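Local coordinates for hypothetical protein TT1466 (Thermus thermophilus, PDB 1IUK) that probably binds coenzyme A through a Rossmann-like nucleotide-binding fold, its cellular role being otherwise unknown, at residues Ile73-Met84 with Val98-Phe109; Asp85-Leu93 with Phe109-Ile118. One frame throughout, in Å; residues are numbered along the deposited sequence.

Contact 1 of 2, residues Ile73-Met84 with Val98-Phe109; sequences ILDVFRPPSALM and VWLQSGIRHPEF
Val76 N gives a hydrogen bond to Trp99 O (2.8 Å), and Val76 O takes one from Gln101 N. With Trp99 N bonded to Leu74 O, this is the ladder of two parallel strands. Leu74, Val76, Val98 and Leu100 share one face of the sheet, where Val76 CB rests on Leu100 CD2 at 3.7 Å; branched aliphatics suit this buried surface. Asp75 and Trp99 point to the other face, side by side, with the carboxylate nearly perpendicular to the indole.

Just past the strand, Gln101 CG, anti to the carbonyl carbon (chi1 -76°), lies over the centre of the Phe77 ring, 3.4 Å from the centroid, in a CH-pi contact; the bend at chi2 then lays the amide on the ring, planes 22° apart. Gln101 NE2 meanwhile donates to the syn lone pair of Asp75 OD1, a very short bond at 2.5 Å whose exact length is doubtful. An alanine in place of Gln101 removes the amide and the CG methylene, and would probably leave the buried Asp75 carboxylate without this mate and a gap over the Phe77 ring.

Farther on, Leu83 sets CB over one face of the Phe109 ring and CD1 against Ile104 CG2 (3.7 Å). Met84 CG lies 3.4 Å from His106 CE1; the bends at chi2 and chi3 carry the sulfur and CE on toward Glu108 CG. His106 is the N-cap of helix 107-115; its ND1 accepts from Phe109 N in the ring plane, at 3.0 Å.

Adjacent parallel strands joined by a helical crossover are the building unit of the Rossmann-like fold of this CoA-binding family. Strand 73-76 lies between 15-19 and 98-100 in the parallel sheet; helix 126-134 covers Asp75 and Trp99, whose NE1 bonds to Arg124 O, and helix 28-38 also packs on Asp75 and Phe77.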
loop_
_atom_site.group_PDB
_atom_site.type_symbol
_atom_site.label_atom_id
_atom_site.label_comp_id
_atom_site.label_asym_id
_atom_site.label_seq_id
_atom_site.Cartn_x
_atom_site.Cartn_y
_atom_site.Cartn_z
ATOM N N ILE A 73 -5.019 -1.825 3.917
ATOM C CA ILE A 73 -3.792 -2.240 3.245
ATOM C C ILE A 73 -2.940 -1.031 2.901
ATOM O O ILE A 73 -3.443 -0.048 2.350
ATOM C CB ILE A 73 -4.087 -2.980 1.912
ATOM C CG1 ILE A 73 -4.979 -4.198 2.182
ATOM C CG2 ILE A 73 -2.767 -3.389 1.233
ATOM C CD1 ILE A 73 -5.295 -5.012 0.942
ATOM N N LEU A 74 -1.658 -1.091 3.250
ATOM C CA LEU A 74 -0.747 -0.008 2.898
ATOM C C LEU A 74 0.111 -0.579 1.766
ATOM O O LEU A 74 0.973 -1.431 1.999
ATOM C CB LEU A 74 0.143 0.404 4.083
ATOM C CG LEU A 74 1.141 1.523 3.740
ATOM C CD1 LEU A 74 0.399 2.817 3.490
ATOM C CD2 LEU A 74 2.149 1.689 4.862
ATOM N N ASP A 75 -0.169 -0.146 0.535
ATOM C CA ASP A 75 0.567 -0.604 -0.652
ATOM C C ASP A 75 1.745 0.353 -0.793
ATOM O O ASP A 75 1.563 1.524 -1.124
ATOM C CB ASP A 75 -0.346 -0.517 -1.877
ATOM C CG ASP A 75 0.131 -1.368 -3.046
ATOM O OD1 ASP A 75 1.003 -2.251 -2.879
ATOM O OD2 ASP A 75 -0.400 -1.141 -4.153
ATOM N N VAL A 76 2.940 -0.164 -0.523
ATOM C CA VAL A 76 4.165 0.620 -0.534
ATOM C C VAL A 76 4.994 0.535 -1.807
ATOM O O VAL A 76 5.467 -0.538 -2.193
ATOM C CB VAL A 76 5.069 0.213 0.672
ATOM C CG1 VAL A 76 6.271 1.147 0.778
ATOM C CG2 VAL A 76 4.256 0.252 1.966
ATOM N N PHE A 77 5.189 1.688 -2.434
ATOM C CA PHE A 77 5.983 1.772 -3.650
ATOM C C PHE A 77 7.318 2.484 -3.398
ATOM O O PHE A 77 8.148 2.583 -4.309
ATOM C CB PHE A 77 5.198 2.514 -4.741
ATOM C CG PHE A 77 4.075 1.701 -5.347
ATOM C CD1 PHE A 77 4.300 0.895 -6.467
ATOM C CD2 PHE A 77 2.800 1.737 -4.792
ATOM C CE1 PHE A 77 3.260 0.135 -7.024
ATOM C CE2 PHE A 77 1.756 0.980 -5.342
ATOM C CZ PHE A 77 1.992 0.179 -6.461
ATOM N N ARG A 78 7.532 2.984 -2.177
ATOM C CA ARG A 78 8.792 3.682 -1.865
ATOM C C ARG A 78 9.934 2.674 -1.774
ATOM O O ARG A 78 9.756 1.574 -1.257
ATOM C CB ARG A 78 8.644 4.490 -0.581
ATOM C CG ARG A 78 7.415 5.398 -0.602
ATOM C CD ARG A 78 7.752 6.868 -0.777
ATOM N NE ARG A 78 8.887 7.085 -1.658
ATOM C CZ ARG A 78 9.983 7.761 -1.317
ATOM N NH1 ARG A 78 10.102 8.292 -0.105
ATOM N NH2 ARG A 78 10.967 7.908 -2.192
ATOM N N PRO A 79 11.125 3.036 -2.296
ATOM C CA PRO A 79 12.316 2.173 -2.304
ATOM C C PRO A 79 12.826 1.830 -0.931
ATOM O O PRO A 79 12.557 2.558 0.009
ATOM C CB PRO A 79 13.342 2.956 -3.125
ATOM C CG PRO A 79 12.882 4.357 -3.082
ATOM C CD PRO A 79 11.393 4.354 -2.894
ATOM N N PRO A 80 13.584 0.718 -0.801
ATOM C CA PRO A 80 14.131 0.273 0.489
ATOM C C PRO A 80 14.942 1.327 1.243
ATOM O O PRO A 80 14.871 1.409 2.467
ATOM C CB PRO A 80 14.966 -0.954 0.125
ATOM C CG PRO A 80 14.371 -1.439 -1.149
ATOM C CD PRO A 80 13.990 -0.189 -1.888
ATOM N N SER A 81 15.700 2.137 0.512
ATOM C CA SER A 81 16.515 3.176 1.135
ATOM C C SER A 81 15.697 4.348 1.696
ATOM O O SER A 81 16.254 5.297 2.247
ATOM C CB SER A 81 17.551 3.699 0.128
ATOM O OG SER A 81 16.937 4.227 -1.040
ATOM N N ALA A 82 14.373 4.286 1.569
ATOM C CA ALA A 82 13.514 5.360 2.069
ATOM C C ALA A 82 12.538 4.851 3.129
ATOM O O ALA A 82 11.849 5.625 3.786
ATOM C CB ALA A 82 12.721 5.981 0.898
ATOM N N LEU A 83 12.492 3.544 3.301
ATOM C CA LEU A 83 11.538 2.955 4.219
ATOM C C LEU A 83 11.728 3.268 5.694
ATOM O O LEU A 83 10.760 3.570 6.384
ATOM C CB LEU A 83 11.488 1.438 3.998
ATOM C CG LEU A 83 11.044 0.986 2.592
ATOM C CD1 LEU A 83 10.994 -0.532 2.525
ATOM C CD2 LEU A 83 9.681 1.576 2.269
ATOM N N MET A 84 12.961 3.208 6.184
ATOM C CA MET A 84 13.193 3.480 7.602
ATOM C C MET A 84 12.717 4.864 8.047
ATOM O O MET A 84 12.216 5.021 9.153
ATOM C CB MET A 84 14.667 3.283 7.938
ATOM C CG MET A 84 15.075 1.819 8.089
ATOM S SD MET A 84 13.951 0.755 9.068
ATOM C CE MET A 84 14.329 1.225 10.727
ATOM N N VAL A 98 0.771 -4.495 5.568
ATOM C CA VAL A 98 1.731 -3.704 4.798
ATOM C C VAL A 98 2.193 -4.547 3.621
ATOM O O VAL A 98 2.652 -5.677 3.780
ATOM C CB VAL A 98 2.952 -3.269 5.644
ATOM C CG1 VAL A 98 4.045 -2.692 4.745
ATOM C CG2 VAL A 98 2.506 -2.223 6.648
ATOM N N TRP A 99 2.053 -3.976 2.432
ATOM C CA TRP A 99 2.400 -4.657 1.188
ATOM C C TRP A 99 3.554 -3.949 0.486
ATOM O O TRP A 99 3.372 -2.849 -0.039
ATOM C CB TRP A 99 1.167 -4.655 0.265
ATOM C CG TRP A 99 1.273 -5.532 -0.955
ATOM C CD1 TRP A 99 2.031 -5.306 -2.075
ATOM C CD2 TRP A 99 0.624 -6.795 -1.156
ATOM N NE1 TRP A 99 1.898 -6.352 -2.954
ATOM C CE2 TRP A 99 1.042 -7.281 -2.417
ATOM C CE3 TRP A 99 -0.268 -7.566 -0.392
ATOM C CZ2 TRP A 99 0.597 -8.508 -2.931
ATOM C CZ3 TRP A 99 -0.710 -8.789 -0.905
ATOM C CH2 TRP A 99 -0.274 -9.245 -2.164
ATOM N N LEU A 100 4.732 -4.563 0.483
ATOM C CA LEU A 100 5.871 -3.952 -0.195
ATOM C C LEU A 100 5.842 -4.398 -1.655
ATOM O O LEU A 100 5.896 -5.600 -1.949
ATOM C CB LEU A 100 7.182 -4.392 0.451
ATOM C CG LEU A 100 7.313 -4.083 1.947
ATOM C CD1 LEU A 100 8.725 -4.467 2.407
ATOM C CD2 LEU A 100 7.009 -2.596 2.216
ATOM N N GLN A 101 5.758 -3.430 -2.562
ATOM C CA GLN A 101 5.700 -3.734 -3.987
ATOM C C GLN A 101 6.971 -4.385 -4.546
ATOM O O GLN A 101 7.977 -4.513 -3.854
ATOM C CB GLN A 101 5.343 -2.465 -4.756
ATOM C CG GLN A 101 3.865 -2.103 -4.636
ATOM C CD GLN A 101 2.977 -3.008 -5.489
ATOM O OE1 GLN A 101 3.292 -3.291 -6.650
ATOM N NE2 GLN A 101 1.867 -3.461 -4.920
ATOM N N SER A 102 6.903 -4.817 -5.803
ATOM C CA SER A 102 8.024 -5.474 -6.475
ATOM C C SER A 102 9.376 -4.770 -6.340
ATOM O O SER A 102 9.477 -3.549 -6.486
ATOM C CB SER A 102 7.693 -5.645 -7.960
ATOM O OG SER A 102 6.534 -6.446 -8.122
ATOM N N GLY A 103 10.410 -5.556 -6.064
ATOM C CA GLY A 103 11.751 -5.009 -5.918
ATOM C C GLY A 103 11.995 -4.246 -4.625
ATOM O O GLY A 103 12.975 -3.507 -4.512
ATOM N N ILE A 104 11.109 -4.424 -3.650
ATOM C CA ILE A 104 11.253 -3.734 -2.390
ATOM C C ILE A 104 11.282 -4.680 -1.191
ATOM O O ILE A 104 10.273 -5.297 -0.850
ATOM C CB ILE A 104 10.113 -2.697 -2.188
ATOM C CG1 ILE A 104 10.171 -1.634 -3.297
ATOM C CG2 ILE A 104 10.237 -2.034 -0.810
ATOM C CD1 ILE A 104 8.897 -0.820 -3.454
ATOM N N ARG A 105 12.461 -4.789 -0.571
ATOM C CA ARG A 105 12.668 -5.604 0.629
ATOM C C ARG A 105 13.518 -4.768 1.589
ATOM O O ARG A 105 14.324 -3.936 1.165
ATOM C CB ARG A 105 13.425 -6.907 0.324
ATOM C CG ARG A 105 12.680 -7.928 -0.523
ATOM C CD ARG A 105 11.355 -8.358 0.091
ATOM N NE ARG A 105 11.452 -8.839 1.474
ATOM C CZ ARG A 105 11.927 -10.028 1.837
ATOM N NH1 ARG A 105 12.364 -10.879 0.922
ATOM N NH2 ARG A 105 11.930 -10.389 3.114
ATOM N N HIS A 106 13.322 -4.974 2.881
ATOM C CA HIS A 106 14.103 -4.265 3.884
ATOM C C HIS A 106 13.934 -4.948 5.223
ATOM O O HIS A 106 12.989 -4.668 5.964
ATOM C CB HIS A 106 13.688 -2.807 4.009
ATOM C CG HIS A 106 14.690 -1.970 4.744
ATOM N ND1 HIS A 106 14.771 -1.942 6.120
ATOM C CD2 HIS A 106 15.672 -1.153 4.291
ATOM C CE1 HIS A 106 15.760 -1.144 6.482
ATOM N NE2 HIS A 106 16.322 -0.653 5.393
ATOM N N PRO A 107 14.862 -5.869 5.536
ATOM C CA PRO A 107 14.943 -6.678 6.753
ATOM C C PRO A 107 14.556 -5.967 8.045
ATOM O O PRO A 107 13.652 -6.414 8.755
ATOM C CB PRO A 107 16.393 -7.136 6.764
ATOM C CG PRO A 107 16.719 -7.273 5.321
ATOM C CD PRO A 107 15.971 -6.178 4.615
ATOM N N GLU A 108 15.240 -4.869 8.352
ATOM C CA GLU A 108 14.940 -4.151 9.577
ATOM C C GLU A 108 13.522 -3.607 9.552
ATOM O O GLU A 108 12.774 -3.758 10.518
ATOM C CB GLU A 108 15.932 -3.001 9.798
ATOM C CG GLU A 108 15.417 -1.937 10.769
ATOM C CD GLU A 108 16.516 -1.226 11.535
ATOM O OE1 GLU A 108 17.627 -1.074 10.983
ATOM O OE2 GLU A 108 16.266 -0.815 12.692
ATOM N N PHE A 109 13.152 -2.966 8.447
ATOM C CA PHE A 109 11.816 -2.396 8.321
ATOM C C PHE A 109 10.760 -3.481 8.477
ATOM O O PHE A 109 9.750 -3.286 9.151
ATOM C CB PHE A 109 11.673 -1.717 6.956
ATOM C CG PHE A 109 10.347 -1.048 6.742
ATOM C CD1 PHE A 109 10.114 0.237 7.232
ATOM C CD2 PHE A 109 9.327 -1.699 6.037
ATOM C CE1 PHE A 109 8.882 0.871 7.026
ATOM C CE2 PHE A 109 8.094 -1.074 5.828
ATOM C CZ PHE A 109 7.869 0.212 6.320
#

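Contact 2 of 2, residues Asp85-Leu93 with Phe109-Ile118; sequences DHLPEVLAL and FEKALKEAGI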
loop_
_atom_site.group_PDB
_atom_site.type_symbol
_atom_site.label_atom_id
_atom_site.label_comp_id
_atom_site.label_asym_id
_atom_site.label_seq_id
_atom_site.Cartn_x
_atom_site.Cartn_y
_atom_site.Cartn_z
ATOM N N ASP A 85 12.839 5.868 7.189
ATOM C CA ASP A 85 12.390 7.211 7.555
ATOM C C ASP A 85 10.869 7.304 7.583
ATOM O O ASP A 85 10.306 8.295 8.055
ATOM C CB ASP A 85 12.943 8.247 6.576
ATOM C CG ASP A 85 14.457 8.377 6.660
ATOM O OD1 ASP A 85 15.022 8.105 7.744
ATOM O OD2 ASP A 85 15.085 8.746 5.644
ATOM N N HIS A 86 10.200 6.275 7.065
ATOM C CA HIS A 86 8.736 6.256 7.040
ATOM C C HIS A 86 8.209 5.415 8.211
ATOM O O HIS A 86 7.047 5.536 8.596
ATOM C CB HIS A 86 8.209 5.627 5.726
ATOM C CG HIS A 86 8.224 6.545 4.534
ATOM N ND1 HIS A 86 7.367 7.617 4.404
ATOM C CD2 HIS A 86 8.949 6.505 3.389
ATOM C CE1 HIS A 86 7.562 8.196 3.231
ATOM N NE2 HIS A 86 8.517 7.541 2.595
ATOM N N LEU A 87 9.069 4.561 8.762
ATOM C CA LEU A 87 8.676 3.672 9.851
ATOM C C LEU A 87 7.816 4.308 10.929
ATOM O O LEU A 87 6.805 3.735 11.331
ATOM C CB LEU A 87 9.901 3.019 10.493
ATOM C CG LEU A 87 9.878 1.487 10.613
ATOM C CD1 LEU A 87 10.931 1.036 11.608
ATOM C CD2 LEU A 87 8.505 0.995 11.034
ATOM N N PRO A 88 8.213 5.481 11.440
ATOM C CA PRO A 88 7.415 6.138 12.483
ATOM C C PRO A 88 5.959 6.390 12.088
ATOM O O PRO A 88 5.043 6.089 12.857
ATOM C CB PRO A 88 8.163 7.443 12.745
ATOM C CG PRO A 88 9.554 7.177 12.297
ATOM C CD PRO A 88 9.446 6.230 11.138
ATOM N N GLU A 89 5.744 6.953 10.898
ATOM C CA GLU A 89 4.377 7.220 10.444
ATOM C C GLU A 89 3.627 5.920 10.104
ATOM O O GLU A 89 2.401 5.851 10.220
ATOM C CB GLU A 89 4.392 8.171 9.242
ATOM C CG GLU A 89 5.016 7.601 7.988
ATOM C CD GLU A 89 4.626 8.373 6.728
ATOM O OE1 GLU A 89 3.799 9.309 6.818
ATOM O OE2 GLU A 89 5.146 8.043 5.642
ATOM N N VAL A 90 4.366 4.896 9.690
ATOM C CA VAL A 90 3.758 3.605 9.364
ATOM C C VAL A 90 3.248 2.968 10.657
ATOM O O VAL A 90 2.082 2.589 10.764
ATOM C CB VAL A 90 4.785 2.651 8.670
ATOM C CG1 VAL A 90 4.254 1.223 8.639
ATOM C CG2 VAL A 90 5.057 3.131 7.237
ATOM N N LEU A 91 4.124 2.873 11.652
ATOM C CA LEU A 91 3.743 2.294 12.935
ATOM C C LEU A 91 2.614 3.078 13.592
ATOM O O LEU A 91 1.760 2.499 14.252
ATOM C CB LEU A 91 4.962 2.233 13.850
ATOM C CG LEU A 91 6.028 1.227 13.391
ATOM C CD1 LEU A 91 7.292 1.429 14.206
ATOM C CD2 LEU A 91 5.514 -0.201 13.542
ATOM N N ALA A 92 2.594 4.394 13.395
ATOM C CA ALA A 92 1.553 5.242 13.977
ATOM C C ALA A 92 0.188 5.014 13.335
ATOM O O ALA A 92 -0.840 4.980 14.016
ATOM C CB ALA A 92 1.940 6.697 13.835
ATOM N N LEU A 93 0.183 4.876 12.012
ATOM C CA LEU A 93 -1.053 4.649 11.280
ATOM C C LEU A 93 -1.596 3.259 11.590
ATOM O O LEU A 93 -2.817 3.059 11.649
ATOM C CB LEU A 93 -0.797 4.767 9.774
ATOM C CG LEU A 93 -1.904 4.301 8.817
ATOM C CD1 LEU A 93 -2.867 5.452 8.560
ATOM C CD2 LEU A 93 -1.281 3.817 7.510
ATOM N N PHE A 109 13.152 -2.966 8.447
ATOM C CA PHE A 109 11.816 -2.396 8.321
ATOM C C PHE A 109 10.760 -3.481 8.477
ATOM O O PHE A 109 9.750 -3.286 9.151
ATOM C CB PHE A 109 11.673 -1.717 6.956
ATOM C CG PHE A 109 10.347 -1.048 6.742
ATOM C CD1 PHE A 109 10.114 0.237 7.232
ATOM C CD2 PHE A 109 9.327 -1.699 6.037
ATOM C CE1 PHE A 109 8.882 0.871 7.026
ATOM C CE2 PHE A 109 8.094 -1.074 5.828
ATOM C CZ PHE A 109 7.869 0.212 6.320
ATOM N N GLU A 110 11.007 -4.629 7.858
ATOM C CA GLU A 110 10.066 -5.738 7.918
ATOM C C GLU A 110 10.010 -6.335 9.311
ATOM O O GLU A 110 8.937 -6.695 9.797
ATOM C CB GLU A 110 10.461 -6.802 6.899
ATOM C CG GLU A 110 10.275 -6.334 5.451
ATOM C CD GLU A 110 10.832 -7.313 4.446
ATOM O OE1 GLU A 110 10.529 -8.518 4.575
ATOM O OE2 GLU A 110 11.574 -6.886 3.535
ATOM N N LYS A 111 11.169 -6.429 9.957
ATOM C CA LYS A 111 11.237 -6.971 11.304
ATOM C C LYS A 111 10.504 -6.057 12.275
ATOM O O LYS A 111 9.815 -6.538 13.169
ATOM C CB LYS A 111 12.690 -7.140 11.755
ATOM C CG LYS A 111 12.836 -7.695 13.179
ATOM C CD LYS A 111 14.085 -7.148 13.887
ATOM C CE LYS A 111 14.377 -7.892 15.194
ATOM N NZ LYS A 111 14.112 -9.363 15.085
ATOM N N ALA A 112 10.640 -4.745 12.100
ATOM C CA ALA A 112 9.967 -3.801 12.991
ATOM C C ALA A 112 8.454 -3.916 12.898
ATOM O O ALA A 112 7.746 -3.787 13.901
ATOM C CB ALA A 112 10.395 -2.372 12.685
ATOM N N LEU A 113 7.950 -4.153 11.689
ATOM C CA LEU A 113 6.508 -4.285 11.502
ATOM C C LEU A 113 6.003 -5.586 12.132
ATOM O O LEU A 113 4.939 -5.618 12.765
ATOM C CB LEU A 113 6.159 -4.239 10.009
ATOM C CG LEU A 113 6.243 -2.862 9.333
ATOM C CD1 LEU A 113 5.803 -3.014 7.859
ATOM C CD2 LEU A 113 5.367 -1.833 10.053
ATOM N N LYS A 114 6.777 -6.653 11.961
ATOM C CA LYS A 114 6.421 -7.949 12.537
ATOM C C LYS A 114 6.326 -7.799 14.061
ATOM O O LYS A 114 5.337 -8.175 14.693
ATOM C CB LYS A 114 7.491 -8.993 12.195
ATOM C CG LYS A 114 7.427 -10.256 13.060
ATOM C CD LYS A 114 8.735 -11.050 13.018
ATOM C CE LYS A 114 9.020 -11.715 14.359
ATOM N NZ LYS A 114 9.871 -10.857 15.242
ATOM N N GLU A 115 7.368 -7.232 14.648
ATOM C CA GLU A 115 7.386 -7.036 16.082
ATOM C C GLU A 115 6.178 -6.219 16.561
ATOM O O GLU A 115 5.643 -6.479 17.639
ATOM C CB GLU A 115 8.726 -6.412 16.480
ATOM C CG GLU A 115 9.859 -7.420 16.299
ATOM C CD GLU A 115 11.237 -6.860 16.582
ATOM O OE1 GLU A 115 12.091 -7.635 17.063
ATOM O OE2 GLU A 115 11.471 -5.659 16.320
ATOM N N ALA A 116 5.714 -5.265 15.759
ATOM C CA ALA A 116 4.547 -4.477 16.143
ATOM C C ALA A 116 3.219 -5.219 15.886
ATOM O O ALA A 116 2.134 -4.662 16.075
ATOM C CB ALA A 116 4.552 -3.148 15.402
ATOM N N GLY A 117 3.307 -6.477 15.464
ATOM C CA GLY A 117 2.103 -7.243 15.182
ATOM C C GLY A 117 1.400 -6.850 13.880
ATOM O O GLY A 117 0.195 -7.065 13.726
ATOM N N ILE A 118 2.143 -6.279 12.937
ATOM C CA ILE A 118 1.557 -5.860 11.665
ATOM C C ILE A 118 1.981 -6.804 10.532
ATOM O O ILE A 118 3.171 -6.925 10.226
ATOM C CB ILE A 118 1.979 -4.410 11.316
ATOM C CG1 ILE A 118 1.494 -3.459 12.414
ATOM C CG2 ILE A 118 1.397 -4.001 9.946
ATOM C CD1 ILE A 118 2.013 -2.034 12.298
#
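Leu87 and Leu91, one turn apart, face Phe109 and Leu113 across two nearly parallel helices, whose axes run 23° apart and approach to 11.0 Å. The spacing is bridged mainly by apolar side chains. Leu87 and Phe109 run antiparallel alongside one another, with Leu87 CG 3.6 Å from Phe109 CD1, and Leu87 CD1 reaches Ala112 CB, also at 3.6 Å. The methyl of alanine is short enough for the leucine to come close to the partner helix. Val90 CG2 stands at the edge of the phenylalanine ring, near CZ, while its other methyl, CG1, presses on Leu113 CD2 at 3.5 Å; with CG1 anti to the backbone N (chi1 166°), the two branches divide between these partners.

In a Rossmann-like fold such helices belong to successive beta-alpha-beta crossovers: 87-93 leads from strand 73-76 to 98-100, and 107-115 from 98-100 to 120-122. Both pack on the same side of the sheet, where Leu113 and Ile118 rest on Val98.

Leu91 works at the C-terminal end through a single methyl, CD2, which touches Leu113 CD2 and Ala116 CB (3.6 Å from the latter). Gly117, in a Schellman motif, ends the second helix with positive phi, easy for glycine. Ile118 N bonds back to Leu113 O, and the chain turns so that Ile118 CD1 comes within 4.1 Å of Leu91 CD2.

Contact 1 reaches from the middle of the sheet to its outer loops, whereas contact 2 lies farther from the chain's centre, in the helical layer over the sheet. Both use helix 107-115, and Phe109 belongs to both, its ring meeting Leu83 in contact 1 and Leu87 and Val90 in contact 2. Their chemistry follows their place: strand ladder, buried amide-carboxylate pair and helix cap in contact 1, apolar side chains in contact 2. Val98 and Leu100 meet Leu113 and Glu110 where sheet and helix layer join. At the more polar margin, Arg105 of contact 1 forms a salt bridge with Glu110, and Arg78 probably hydrogen-bonds His86, which is itself bonded to Glu89.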